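Local coordinates for protein soluble lytic murein transglycosylase (Pseudomonas aeruginosa, PDB 5OHU) that cleaves the glycan strands of bacterial cell-wall peptidoglycan as a lytic transglycosylase, taking part in both exolytic and endolytic turnover, at residues Q347-Q352 against A363-L368; L296-D301 against E311-L316; H235-V240 against S265-S270; G515-M520 against Q543-D548. All blocks are in the same frame, centred on the assembly; numbering follows the deposited sequence. Where two conformers were deposited one is given.

Contact 1 of 4, residues Q347-Q352 against A363-L368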
loop_
_atom_site.group_PDB
_atom_site.type_symbol
_atom_site.label_atom_id
_atom_site.label_comp_id
_atom_site.label_asym_id
_atom_site.label_seq_id
_atom_site.Cartn_x
_atom_site.Cartn_y
_atom_site.Cartn_z
ATOM N N GLN A 347 -18.848 -16.674 -8.051
ATOM C CA GLN A 347 -19.501 -17.464 -9.089
ATOM C C GLN A 347 -20.406 -18.535 -8.480
ATOM O O GLN A 347 -21.576 -18.668 -8.862
ATOM C CB GLN A 347 -18.470 -18.100 -10.017
ATOM C CG GLN A 347 -19.131 -19.058 -10.994
ATOM C CD GLN A 347 -18.190 -19.492 -12.106
ATOM O OE1 GLN A 347 -17.797 -20.643 -12.172
ATOM N NE2 GLN A 347 -17.815 -18.555 -12.971
ATOM N N ALA A 348 -19.872 -19.310 -7.531
ATOM C CA ALA A 348 -20.681 -20.314 -6.845
ATOM C C ALA A 348 -21.851 -19.673 -6.101
ATOM O O ALA A 348 -22.983 -20.161 -6.177
ATOM C CB ALA A 348 -19.807 -21.111 -5.873
ATOM N N ARG A 349 -21.603 -18.557 -5.405
ATOM C CA ARG A 349 -22.627 -17.986 -4.530
ATOM C C ARG A 349 -23.724 -17.277 -5.322
ATOM O O ARG A 349 -24.913 -17.388 -4.979
ATOM C CB ARG A 349 -21.986 -17.034 -3.502
ATOM C CG ARG A 349 -23.004 -16.262 -2.614
ATOM C CD ARG A 349 -23.628 -17.247 -1.611
ATOM N NE ARG A 349 -24.663 -16.628 -0.782
ATOM C CZ ARG A 349 -25.657 -17.275 -0.167
ATOM N NH1 ARG A 349 -25.788 -18.584 -0.287
ATOM N NH2 ARG A 349 -26.531 -16.602 0.558
ATOM N N SER A 350 -23.364 -16.568 -6.395
ATOM C CA SER A 350 -24.411 -15.963 -7.213
ATOM C C SER A 350 -25.249 -17.030 -7.907
ATOM O O SER A 350 -26.465 -16.864 -8.049
ATOM C CB SER A 350 -23.820 -14.975 -8.228
ATOM O OG SER A 350 -22.945 -15.615 -9.145
ATOM N N LEU A 351 -24.628 -18.139 -8.330
ATOM C CA LEU A 351 -25.403 -19.242 -8.900
ATOM C C LEU A 351 -26.389 -19.803 -7.871
ATOM O O LEU A 351 -27.574 -20.002 -8.164
ATOM C CB LEU A 351 -24.462 -20.344 -9.421
ATOM C CG LEU A 351 -25.144 -21.525 -10.148
ATOM C CD1 LEU A 351 -26.061 -21.043 -11.294
ATOM C CD2 LEU A 351 -24.135 -22.573 -10.682
ATOM N N GLN A 352 -25.919 -20.040 -6.649
ATOM C CA GLN A 352 -26.790 -20.557 -5.601
ATOM C C GLN A 352 -27.947 -19.601 -5.312
ATOM O O GLN A 352 -29.085 -20.034 -5.086
ATOM C CB GLN A 352 -25.953 -20.826 -4.348
ATOM C CG GLN A 352 -26.752 -21.171 -3.119
ATOM C CD GLN A 352 -25.876 -21.439 -1.904
ATOM O OE1 GLN A 352 -24.862 -20.773 -1.690
ATOM N NE2 GLN A 352 -26.282 -22.399 -1.092
ATOM N N ALA A 363 -20.201 -28.422 -6.204
ATOM C CA ALA A 363 -18.888 -28.671 -6.791
ATOM C C ALA A 363 -18.072 -27.390 -6.898
ATOM O O ALA A 363 -16.851 -27.412 -6.726
ATOM C CB ALA A 363 -19.032 -29.319 -8.168
ATOM N N LEU A 364 -18.723 -26.264 -7.190
ATOM C CA LEU A 364 -17.988 -25.005 -7.278
ATOM C C LEU A 364 -17.371 -24.637 -5.929
ATOM O O LEU A 364 -16.182 -24.299 -5.848
ATOM C CB LEU A 364 -18.912 -23.902 -7.799
ATOM C CG LEU A 364 -19.448 -24.128 -9.229
ATOM C CD1 LEU A 364 -20.473 -23.071 -9.604
ATOM C CD2 LEU A 364 -18.315 -24.182 -10.278
ATOM N N TYR A 365 -18.152 -24.741 -4.850
ATOM C CA TYR A 365 -17.617 -24.446 -3.522
ATOM C C TYR A 365 -16.487 -25.393 -3.151
ATOM O O TYR A 365 -15.534 -24.991 -2.472
ATOM C CB TYR A 365 -18.722 -24.539 -2.473
ATOM C CG TYR A 365 -19.700 -23.378 -2.418
ATOM C CD1 TYR A 365 -19.261 -22.051 -2.400
ATOM C CD2 TYR A 365 -21.071 -23.619 -2.402
ATOM C CE1 TYR A 365 -20.173 -20.999 -2.352
ATOM C CE2 TYR A 365 -21.994 -22.581 -2.339
ATOM C CZ TYR A 365 -21.538 -21.277 -2.320
ATOM O OH TYR A 365 -22.470 -20.274 -2.266
ATOM N N GLN A 366 -16.573 -26.653 -3.586
ATOM C CA GLN A 366 -15.589 -27.643 -3.161
ATOM C C GLN A 366 -14.204 -27.330 -3.713
ATOM O O GLN A 366 -13.197 -27.571 -3.040
ATOM C CB GLN A 366 -16.047 -29.038 -3.572
ATOM C CG GLN A 366 -17.157 -29.563 -2.689
ATOM C CD GLN A 366 -17.768 -30.841 -3.215
ATOM O OE1 GLN A 366 -17.781 -31.092 -4.424
ATOM N NE2 GLN A 366 -18.282 -31.659 -2.308
ATOM N N LYS A 367 -14.129 -26.779 -4.923
ATOM C CA LYS A 367 -12.855 -26.289 -5.433
ATOM C C LYS A 367 -12.222 -25.258 -4.515
ATOM O O LYS A 367 -11.004 -25.066 -4.555
ATOM C CB LYS A 367 -13.040 -25.649 -6.812
ATOM C CG LYS A 367 -13.825 -26.479 -7.800
ATOM C CD LYS A 367 -14.502 -25.586 -8.836
ATOM C CE LYS A 367 -13.502 -24.824 -9.690
ATOM N NZ LYS A 367 -14.090 -24.463 -11.013
ATOM N N LEU A 368 -13.023 -24.581 -3.701
ATOM C CA LEU A 368 -12.591 -23.422 -2.943
ATOM C C LEU A 368 -12.280 -23.762 -1.494
ATOM O O LEU A 368 -11.254 -23.326 -0.964
ATOM C CB LEU A 368 -13.664 -22.337 -3.024
ATOM C CG LEU A 368 -13.100 -20.947 -2.859
ATOM C CD1 LEU A 368 -11.838 -20.847 -3.683
ATOM C CD2 LEU A 368 -14.121 -19.960 -3.341
#
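Ala348 and Leu364 meet where two consecutive helices, 341-354 and 360-368, joined by a short loop, pack as an antiparallel pair touched by helices 323-330 and 374-383. The short axes run 9.2 Å apart at a signed crossing angle of -156°, and a small residue sits at the closest point: Ala348 CB touches Leu364 CB at 3.5 Å. The same methyl lies over one face of the Tyr365 ring, 3.8 Å from its centroid and offset toward the rim, a CH-pi contact. On the flank of Ala348, Leu364 CD1 meets Leu351 CD2 at 3.8 Å.

In Tyr365, chi1 of -76° sets CG beside the backbone N; the ring beyond it extends to the other helix. Its hydroxyl donates a short bond, OH to Gln352 OE1 at 2.5 Å, with the donor tilted from the carbonyl plane. Gln352 OE1, in the guanidinium plane of Arg349, has a second, weak donor in NH1. Arg349 CD packs 3.3 Å from Tyr365 OH. Beyond the pair, Tyr365 touches Arg382 and Leu383, while Leu351 leans on Tyr327. Antiparallel packing of successive helices is how alpha-superhelical folds are built, consistent with the Slt70-like family.

Contact 2 of 4, residues L296-D301 against E311-L316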
loop_
_atom_site.group_PDB
_atom_site.type_symbol
_atom_site.label_atom_id
_atom_site.label_comp_id
_atom_site.label_asym_id
_atom_site.label_seq_id
_atom_site.Cartn_x
_atom_site.Cartn_y
_atom_site.Cartn_z
ATOM N N LEU A 296 -23.690 2.537 -18.207
ATOM C CA LEU A 296 -22.483 3.280 -18.537
ATOM C C LEU A 296 -21.253 2.369 -18.557
ATOM O O LEU A 296 -20.461 2.392 -19.506
ATOM C CB LEU A 296 -22.312 4.407 -17.519
ATOM C CG LEU A 296 -21.182 5.367 -17.785
ATOM C CD1 LEU A 296 -21.482 6.054 -19.103
ATOM C CD2 LEU A 296 -20.978 6.375 -16.629
ATOM N N MET A 297 -21.064 1.579 -17.504
ATOM C CA MET A 297 -19.885 0.720 -17.440
ATOM C C MET A 297 -19.942 -0.350 -18.520
ATOM O O MET A 297 -18.923 -0.695 -19.115
ATOM C CB MET A 297 -19.774 0.074 -16.053
ATOM C CG MET A 297 -19.524 1.031 -14.882
ATOM S SD MET A 297 -19.363 0.210 -13.264
ATOM C CE MET A 297 -20.930 -0.631 -13.172
ATOM N N THR A 298 -21.135 -0.882 -18.785
ATOM C CA THR A 298 -21.302 -1.912 -19.802
ATOM C C THR A 298 -20.967 -1.376 -21.189
ATOM O O THR A 298 -20.350 -2.072 -22.005
ATOM C CB THR A 298 -22.740 -2.436 -19.747
ATOM O OG1 THR A 298 -22.991 -2.987 -18.449
ATOM C CG2 THR A 298 -22.993 -3.504 -20.806
ATOM N N GLN A 299 -21.360 -0.137 -21.471
ATOM C CA GLN A 299 -21.096 0.456 -22.773
ATOM C C GLN A 299 -19.630 0.854 -22.939
ATOM O O GLN A 299 -19.091 0.780 -24.051
ATOM C CB GLN A 299 -22.006 1.670 -22.961
ATOM C CG GLN A 299 -21.765 2.475 -24.222
ATOM C CD GLN A 299 -22.309 1.785 -25.453
ATOM O OE1 GLN A 299 -23.120 0.862 -25.353
ATOM N NE2 GLN A 299 -21.869 2.227 -26.622
ATOM N N TYR A 300 -18.955 1.275 -21.872
ATOM C CA TYR A 300 -17.606 1.786 -22.037
ATOM C C TYR A 300 -16.522 0.785 -21.654
ATOM O O TYR A 300 -15.340 1.093 -21.813
ATOM C CB TYR A 300 -17.451 3.111 -21.283
ATOM C CG TYR A 300 -18.117 4.215 -22.088
ATOM C CD1 TYR A 300 -17.445 4.833 -23.128
ATOM C CD2 TYR A 300 -19.447 4.574 -21.866
ATOM C CE1 TYR A 300 -18.057 5.807 -23.903
ATOM C CE2 TYR A 300 -20.070 5.552 -22.640
ATOM C CZ TYR A 300 -19.364 6.163 -23.656
ATOM O OH TYR A 300 -19.952 7.132 -24.439
ATOM N N ASP A 301 -16.889 -0.417 -21.201
ATOM C CA ASP A 301 -15.905 -1.488 -21.105
ATOM C C ASP A 301 -16.551 -2.810 -21.511
ATOM O O ASP A 301 -16.601 -3.762 -20.718
ATOM C CB ASP A 301 -15.312 -1.543 -19.696
ATOM C CG ASP A 301 -14.034 -2.378 -19.621
ATOM O OD1 ASP A 301 -13.419 -2.626 -20.679
ATOM O OD2 ASP A 301 -13.617 -2.747 -18.496
ATOM N N GLU A 311 -14.920 -5.614 -11.543
ATOM C CA GLU A 311 -15.254 -6.028 -10.188
ATOM C C GLU A 311 -16.376 -5.170 -9.613
ATOM O O GLU A 311 -17.239 -5.677 -8.891
ATOM C CB GLU A 311 -14.009 -5.955 -9.293
ATOM C CG GLU A 311 -12.927 -6.980 -9.612
ATOM C CD GLU A 311 -11.911 -7.164 -8.477
ATOM O OE1 GLU A 311 -11.272 -6.159 -8.085
ATOM O OE2 GLU A 311 -11.732 -8.310 -7.990
ATOM N N TRP A 312 -16.380 -3.870 -9.916
ATOM C CA TRP A 312 -17.422 -3.024 -9.346
ATOM C C TRP A 312 -18.725 -3.173 -10.099
ATOM O O TRP A 312 -19.796 -3.025 -9.513
ATOM C CB TRP A 312 -16.955 -1.573 -9.272
ATOM C CG TRP A 312 -16.387 -1.420 -7.950
ATOM C CD1 TRP A 312 -15.065 -1.465 -7.604
ATOM C CD2 TRP A 312 -17.121 -1.308 -6.734
ATOM N NE1 TRP A 312 -14.932 -1.362 -6.237
ATOM C CE2 TRP A 312 -16.181 -1.272 -5.681
ATOM C CE3 TRP A 312 -18.488 -1.236 -6.431
ATOM C CZ2 TRP A 312 -16.559 -1.130 -4.349
ATOM C CZ3 TRP A 312 -18.870 -1.114 -5.094
ATOM C CH2 TRP A 312 -17.904 -1.053 -4.073
ATOM N N ARG A 313 -18.655 -3.516 -11.374
ATOM C CA ARG A 313 -19.848 -3.930 -12.101
ATOM C C ARG A 313 -20.467 -5.169 -11.461
ATOM O O ARG A 313 -21.684 -5.241 -11.251
ATOM C CB ARG A 313 -19.493 -4.196 -13.567
ATOM C CG ARG A 313 -20.680 -4.101 -14.501
ATOM C CD ARG A 313 -20.442 -4.744 -15.870
ATOM N NE ARG A 313 -19.345 -4.127 -16.596
ATOM C CZ ARG A 313 -19.007 -4.442 -17.843
ATOM N NH1 ARG A 313 -17.990 -3.820 -18.420
ATOM N NH2 ARG A 313 -19.690 -5.360 -18.514
ATOM N N THR A 314 -19.628 -6.159 -11.107
ATOM C CA THR A 314 -20.151 -7.371 -10.469
ATOM C C THR A 314 -20.622 -7.091 -9.046
ATOM O O THR A 314 -21.681 -7.581 -8.630
ATOM C CB THR A 314 -19.107 -8.496 -10.451
ATOM O OG1 THR A 314 -18.449 -8.593 -11.728
ATOM C CG2 THR A 314 -19.792 -9.842 -10.154
ATOM N N ARG A 315 -19.855 -6.298 -8.289
ATOM C CA ARG A 315 -20.259 -5.943 -6.931
ATOM C C ARG A 315 -21.608 -5.235 -6.929
ATOM O O ARG A 315 -22.478 -5.526 -6.098
ATOM C CB ARG A 315 -19.188 -5.062 -6.280
ATOM C CG ARG A 315 -17.969 -5.847 -5.810
ATOM C CD ARG A 315 -16.795 -4.967 -5.369
ATOM N NE ARG A 315 -15.743 -5.843 -4.872
ATOM C CZ ARG A 315 -14.440 -5.658 -5.035
ATOM N NH1 ARG A 315 -13.985 -4.589 -5.676
ATOM N NH2 ARG A 315 -13.590 -6.551 -4.548
ATOM N N LEU A 316 -21.803 -4.317 -7.873
ATOM C CA LEU A 316 -23.042 -3.564 -7.928
ATOM C C LEU A 316 -24.218 -4.486 -8.231
ATOM O O LEU A 316 -25.281 -4.367 -7.615
ATOM C CB LEU A 316 -22.919 -2.453 -8.973
ATOM C CG LEU A 316 -24.130 -1.549 -9.235
ATOM C CD1 LEU A 316 -24.658 -0.940 -7.945
ATOM C CD2 LEU A 316 -23.765 -0.440 -10.198
#
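Met297 and Arg313 carry the nearest CA atoms, 7.1 Å apart, of two antiparallel segments in helices 293-300 and 307-319, whose axes approach to 10.8 Å at 147°. Their side chains bridge the helices, sliding past each other in opposite directions. Met297 bends at its last torsion (chi3 -58°), which sets CE 3.6 Å from Arg313 CA and against the start of the arginine chain; CE also meets Leu316 CD2 at 4.1 Å.

Arg313, in the conformer described, runs back over the end of the first helix. Thr298 CA lies 3.9 Å over the centre of one guanidinium face. At the edge, in the guanidinium plane, NH1 donates to Asp301 O at 2.7 Å, coming from above the carbonyl plane. Asp301 is the first residue to leave helical geometry, so the positive group probably offsets the helix C-terminal dipole. The Asp301 carboxylate is held elsewhere, by the backbone N of Arg305 and of Asp306, in the connection to the next helix. Two successive antiparallel helices form a helical hairpin, the kind of unit from which alpha superhelices are built; here an arginine also bonds the carbonyl just past the end of the first helix.

Contact 3 of 4, residues H235-V240 against S265-S270. With PO4 (phosphate ion), chain G.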
loop_
_atom_site.group_PDB
_atom_site.type_symbol
_atom_site.label_atom_id
_atom_site.label_comp_id
_atom_site.label_asym_id
_atom_site.label_seq_id
_atom_site.Cartn_x
_atom_site.Cartn_y
_atom_site.Cartn_z
ATOM N N HIS A 235 -10.017 21.049 -28.811
ATOM C CA HIS A 235 -9.506 19.994 -27.946
ATOM C C HIS A 235 -9.104 20.535 -26.580
ATOM O O HIS A 235 -9.211 19.828 -25.573
ATOM C CB HIS A 235 -8.326 19.301 -28.632
ATOM C CG HIS A 235 -8.673 18.686 -29.959
ATOM N ND1 HIS A 235 -7.744 18.502 -30.962
ATOM C CD2 HIS A 235 -9.844 18.206 -30.440
ATOM C CE1 HIS A 235 -8.329 17.940 -32.005
ATOM N NE2 HIS A 235 -9.604 17.753 -31.715
ATOM N N ALA A 236 -8.621 21.775 -26.531
ATOM C CA ALA A 236 -8.243 22.362 -25.255
ATOM C C ALA A 236 -9.444 22.420 -24.318
ATOM O O ALA A 236 -9.377 21.974 -23.167
ATOM C CB ALA A 236 -7.654 23.758 -25.469
ATOM N N THR A 237 -10.566 22.939 -24.813
ATOM C CA THR A 237 -11.763 23.024 -23.992
ATOM C C THR A 237 -12.250 21.633 -23.589
ATOM O O THR A 237 -12.674 21.422 -22.444
ATOM C CB THR A 237 -12.827 23.819 -24.745
ATOM O OG1 THR A 237 -12.298 25.127 -25.036
ATOM C CG2 THR A 237 -14.098 23.970 -23.921
ATOM N N ALA A 238 -12.136 20.656 -24.491
ATOM C CA ALA A 238 -12.497 19.288 -24.137
ATOM C C ALA A 238 -11.583 18.726 -23.062
ATOM O O ALA A 238 -12.040 17.971 -22.200
ATOM C CB ALA A 238 -12.459 18.382 -25.372
ATOM N N ASP A 239 -10.291 19.067 -23.104
ATOM C CA ASP A 239 -9.377 18.659 -22.039
ATOM C C ASP A 239 -9.743 19.320 -20.717
ATOM O O ASP A 239 -9.756 18.665 -19.669
ATOM C CB ASP A 239 -7.941 19.011 -22.426
ATOM C CG ASP A 239 -7.217 17.863 -23.090
ATOM O OD1 ASP A 239 -7.480 16.698 -22.729
ATOM O OD2 ASP A 239 -6.389 18.130 -23.984
ATOM N N VAL A 240 -10.045 20.616 -20.741
ATOM C CA VAL A 240 -10.469 21.283 -19.514
ATOM C C VAL A 240 -11.679 20.578 -18.922
ATOM O O VAL A 240 -11.694 20.210 -17.742
ATOM C CB VAL A 240 -10.752 22.768 -19.779
ATOM C CG1 VAL A 240 -11.413 23.395 -18.550
ATOM C CG2 VAL A 240 -9.433 23.464 -20.100
ATOM N N SER A 265 -21.901 15.706 -26.685
ATOM C CA SER A 265 -22.232 16.097 -28.047
ATOM C C SER A 265 -21.794 17.515 -28.381
ATOM O O SER A 265 -21.960 17.948 -29.527
ATOM C CB SER A 265 -23.741 15.973 -28.283
ATOM O OG SER A 265 -24.426 17.103 -27.762
ATOM N N ALA A 266 -21.248 18.249 -27.421
ATOM C CA ALA A 266 -20.885 19.631 -27.653
ATOM C C ALA A 266 -19.390 19.846 -27.845
ATOM O O ALA A 266 -19.001 20.905 -28.347
ATOM C CB ALA A 266 -21.389 20.508 -26.493
ATOM N N LEU A 267 -18.546 18.880 -27.475
ATOM C CA LEU A 267 -17.107 19.091 -27.407
ATOM C C LEU A 267 -16.371 17.907 -28.018
ATOM O O LEU A 267 -16.796 16.759 -27.846
ATOM C CB LEU A 267 -16.648 19.287 -25.958
ATOM C CG LEU A 267 -17.160 20.565 -25.297
ATOM C CD1 LEU A 267 -16.634 20.680 -23.869
ATOM C CD2 LEU A 267 -16.758 21.778 -26.127
ATOM N N PRO A 268 -15.367 18.130 -28.661
ATOM C CA PRO A 268 -14.677 17.048 -29.391
ATOM C C PRO A 268 -13.762 16.219 -28.497
ATOM O O PRO A 268 -12.534 16.213 -28.629
ATOM C CB PRO A 268 -13.895 17.825 -30.451
ATOM C CG PRO A 268 -13.504 19.086 -29.713
ATOM C CD PRO A 268 -14.756 19.444 -28.930
ATOM N N PHE A 269 -14.361 15.498 -27.558
ATOM C CA PHE A 269 -13.594 14.556 -26.756
ATOM C C PHE A 269 -12.976 13.495 -27.652
ATOM O O PHE A 269 -13.627 12.980 -28.560
ATOM C CB PHE A 269 -14.494 13.864 -25.729
ATOM C CG PHE A 269 -15.074 14.778 -24.709
ATOM C CD1 PHE A 269 -14.272 15.367 -23.751
ATOM C CD2 PHE A 269 -16.439 15.010 -24.673
ATOM C CE1 PHE A 269 -14.814 16.200 -22.789
ATOM C CE2 PHE A 269 -16.991 15.848 -23.717
ATOM C CZ PHE A 269 -16.178 16.438 -22.771
ATOM N N SER A 270 -11.722 13.148 -27.381
ATOM C CA SER A 270 -11.150 11.971 -28.016
ATOM C C SER A 270 -11.826 10.713 -27.481
ATOM O O SER A 270 -12.414 10.703 -26.395
ATOM C CB SER A 270 -9.638 11.885 -27.781
ATOM O OG SER A 270 -9.320 11.671 -26.416
HETATM P P PO4 G . -5.821 12.671 -24.489
HETATM O O1 PO4 G . -5.906 14.140 -24.148
HETATM O O2 PO4 G . -6.278 11.854 -23.303
HETATM O O3 PO4 G . -4.389 12.319 -24.827
HETATM O O4 PO4 G . -6.712 12.370 -25.672
#
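Ser270 OG, just past the packing of Phe269 on Ala238, is gripped twice: it donates to phosphate O4 at 2.8 Å and, as N-cap of helix 271-287, caps a backbone N in the first turn. Ser270 N in return bonds Glu273 OE2, the reciprocal half seen in capping boxes. The phosphate, probably from the crystallisation liquor, also comes within 3.3 Å of Asp239 OD1 through its O1; the salt bridge from Lys186 to Asp239 OD1 probably eases that approach of negative groups.

Across the two segments themselves no hydrogen bond forms. Ala238 CB is the centre of the packing, 3.9 Å from Phe269 CD1 and 4.3 Å from Leu267 CB, with Pro268 O close by as well. Phe269 CB points away from helix 235-251, and its first torsion (chi1 -64°) places CG beside the backbone N. The ring meets the helix by its edge: Ala238 O lies near the ring plane, 3.3 Å from CE1. One face of the ring is covered by Leu267 CB, offset toward the rim. Thr237 CG2 meets Leu267 CD2 at 4.1 Å, the two side chains at about a right angle. Pro268 is the centre of an inverse gamma turn, closed by Phe269 N to Leu267 O, which brings three successive residues onto the helix; its CG packs 3.8 Å from His235 CD2 in the conformer described. Packing across the segments is thus mainly apolar, and the polar bonds gather at the margin, at the start of helix 271-287.

Contact 4 of 4, residues G515-M520 against Q543-D548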
loop_
_atom_site.group_PDB
_atom_site.type_symbol
_atom_site.label_atom_id
_atom_site.label_comp_id
_atom_site.label_asym_id
_atom_site.label_seq_id
_atom_site.Cartn_x
_atom_site.Cartn_y
_atom_site.Cartn_z
ATOM N N GLY A 515 0.167 8.916 13.992
ATOM C CA GLY A 515 0.228 8.894 15.442
ATOM C C GLY A 515 -0.407 7.698 16.129
ATOM O O GLY A 515 -0.332 7.613 17.358
ATOM N N ALA A 516 -1.036 6.780 15.397
ATOM C CA ALA A 516 -1.583 5.584 16.023
ATOM C C ALA A 516 -0.455 4.755 16.621
ATOM O O ALA A 516 0.569 4.525 15.974
ATOM C CB ALA A 516 -2.374 4.763 15.004
ATOM N N THR A 517 -0.649 4.298 17.858
ATOM C CA THR A 517 0.437 3.786 18.682
ATOM C C THR A 517 0.065 2.455 19.314
ATOM O O THR A 517 -1.014 2.321 19.896
ATOM C CB THR A 517 0.781 4.785 19.787
ATOM O OG1 THR A 517 0.962 6.083 19.213
ATOM C CG2 THR A 517 2.048 4.369 20.501
ATOM N N GLY A 518 0.966 1.485 19.211
ATOM C CA GLY A 518 0.940 0.302 20.049
ATOM C C GLY A 518 0.260 -0.891 19.403
ATOM O O GLY A 518 -0.031 -0.918 18.202
ATOM N N LEU A 519 0.014 -1.908 20.250
ATOM C CA LEU A 519 -0.545 -3.179 19.779
ATOM C C LEU A 519 -1.852 -2.981 19.027
ATOM O O LEU A 519 -2.116 -3.665 18.031
ATOM C CB LEU A 519 -0.764 -4.125 20.959
ATOM C CG LEU A 519 0.536 -4.690 21.529
ATOM C CD1 LEU A 519 0.296 -5.410 22.850
ATOM C CD2 LEU A 519 1.227 -5.617 20.509
ATOM N N MET A 520 -2.679 -2.049 19.489
ATOM C CA MET A 520 -4.007 -1.845 18.946
ATOM C C MET A 520 -4.139 -0.506 18.223
ATOM O O MET A 520 -5.250 -0.145 17.812
ATOM C CB MET A 520 -5.022 -2.008 20.080
ATOM C CG MET A 520 -5.211 -3.477 20.433
ATOM S SD MET A 520 -6.493 -3.760 21.690
ATOM C CE MET A 520 -7.873 -4.115 20.555
ATOM N N GLN A 543 2.657 6.246 27.494
ATOM C CA GLN A 543 2.403 4.926 28.065
ATOM C C GLN A 543 1.698 3.977 27.103
ATOM O O GLN A 543 1.653 2.774 27.381
ATOM C CB GLN A 543 1.572 5.051 29.342
ATOM C CG GLN A 543 2.391 5.127 30.610
ATOM C CD GLN A 543 1.530 5.098 31.850
ATOM O OE1 GLN A 543 0.298 5.094 31.763
ATOM N NE2 GLN A 543 2.170 5.072 33.017
ATOM N N LEU A 544 1.167 4.476 25.982
ATOM C CA LEU A 544 0.469 3.636 25.012
ATOM C C LEU A 544 1.354 2.587 24.344
ATOM O O LEU A 544 0.819 1.710 23.655
ATOM C CB LEU A 544 -0.165 4.507 23.932
ATOM C CG LEU A 544 -1.398 5.294 24.366
ATOM C CD1 LEU A 544 -1.853 6.195 23.226
ATOM C CD2 LEU A 544 -2.494 4.318 24.763
ATOM N N ILE A 545 2.685 2.647 24.494
ATOM C CA ILE A 545 3.497 1.542 23.982
ATOM C C ILE A 545 3.760 0.486 25.041
ATOM O O ILE A 545 4.409 -0.527 24.744
ATOM C CB ILE A 545 4.859 1.983 23.407
ATOM C CG1 ILE A 545 5.731 2.628 24.479
ATOM C CG2 ILE A 545 4.696 2.898 22.202
ATOM C CD1 ILE A 545 7.192 2.648 24.088
ATOM N N VAL A 546 3.300 0.692 26.270
ATOM C CA VAL A 546 3.301 -0.384 27.256
ATOM C C VAL A 546 2.179 -1.346 26.879
ATOM O O VAL A 546 1.006 -0.946 26.875
ATOM C CB VAL A 546 3.119 0.152 28.679
ATOM C CG1 VAL A 546 2.976 -1.015 29.664
ATOM C CG2 VAL A 546 4.296 1.044 29.049
ATOM N N PRO A 547 2.492 -2.608 26.556
ATOM C CA PRO A 547 1.450 -3.517 26.036
ATOM C C PRO A 547 0.180 -3.562 26.872
ATOM O O PRO A 547 -0.918 -3.423 26.325
ATOM C CB PRO A 547 2.167 -4.875 26.007
ATOM C CG PRO A 547 3.635 -4.522 25.839
ATOM C CD PRO A 547 3.828 -3.236 26.599
ATOM N N ASP A 548 0.290 -3.718 28.192
ATOM C CA ASP A 548 -0.914 -3.895 28.995
ATOM C C ASP A 548 -1.776 -2.637 29.008
ATOM O O ASP A 548 -3.009 -2.733 29.062
ATOM C CB ASP A 548 -0.551 -4.310 30.418
ATOM C CG ASP A 548 -0.104 -5.752 30.504
ATOM O OD1 ASP A 548 -0.168 -6.460 29.476
ATOM O OD2 ASP A 548 0.295 -6.182 31.606
HETATM O O HOH W 1 1.412 -1.336 22.757
#
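Thr517 and Ile545 meet methyl to methyl, their side chains crossing obliquely with CG2 against CG2 at 3.5 Å, tighter than usual carbon contact. The turn of Thr517 explains this: OG1 stands beside the backbone N (chi1 -50°) and donates to Gly515 O at 2.7 Å from above that carbonyl's plane, while CG2, anti to the same N, projects at the other segment. Leu544 lies at about a right angle to Thr517, its CB 4.1 Å from the same methyl. At the other end Leu519 slants across Pro547, CD1 packing on the ring carbon CB at 3.7 Å.

Between these two apolar contacts the backbones pass closely. Gly518 has a positive phi (96°), and its CA comes within 3.9 Å of Leu544 O; a glycine, with no CB to meet that oxygen, lets the two backbones approach. A water bridges them beyond it, accepting from Leu519 N at 2.9 Å and donating to Leu544 O at 3.2 Å. Asn550 of helix 547-564 completes the polar network: its ND2 bonds both Leu544 O and Thr517 O, and its OD1 receives Met520 N, so a single amide ties the loop to the helix that follows residues 543-546. Leu519 also touches Thr500 of helix 493-504, and its side chain lies about 4 Å from a bound phosphate, probably from the crystallisation liquor. Gly518, Leu519 and Met520 open the Gly-Leu-Met-Gln signature of Slt-type transglycosylases, and its packing against the start of helix 547-564 belongs to the lysozyme-like fold of the SLT domain.

In the fold
Along the chain the contacts come in series: contact 3 first, then contacts 2, 1 and 4. The first three lie on successive helices and a loop between residues 235 and 368, with centres about 24 Å apart for contacts 3 and 2 and about 22 Å for contacts 2 and 1. Helix 271-287, which starts at contact 3, is touched by Tyr300 and Trp312 of contact 2; helix 323-330 is touched by side chains of contacts 2 and 1. Contacts 1 and 2 are hairpins of neighbouring helices, and contact 3 packs a loop on a helix. Contact 4 lies within the SLT domain, across the chain's centre from contacts 2 and 3, while Arg315 of contact 2 reaches Glu600.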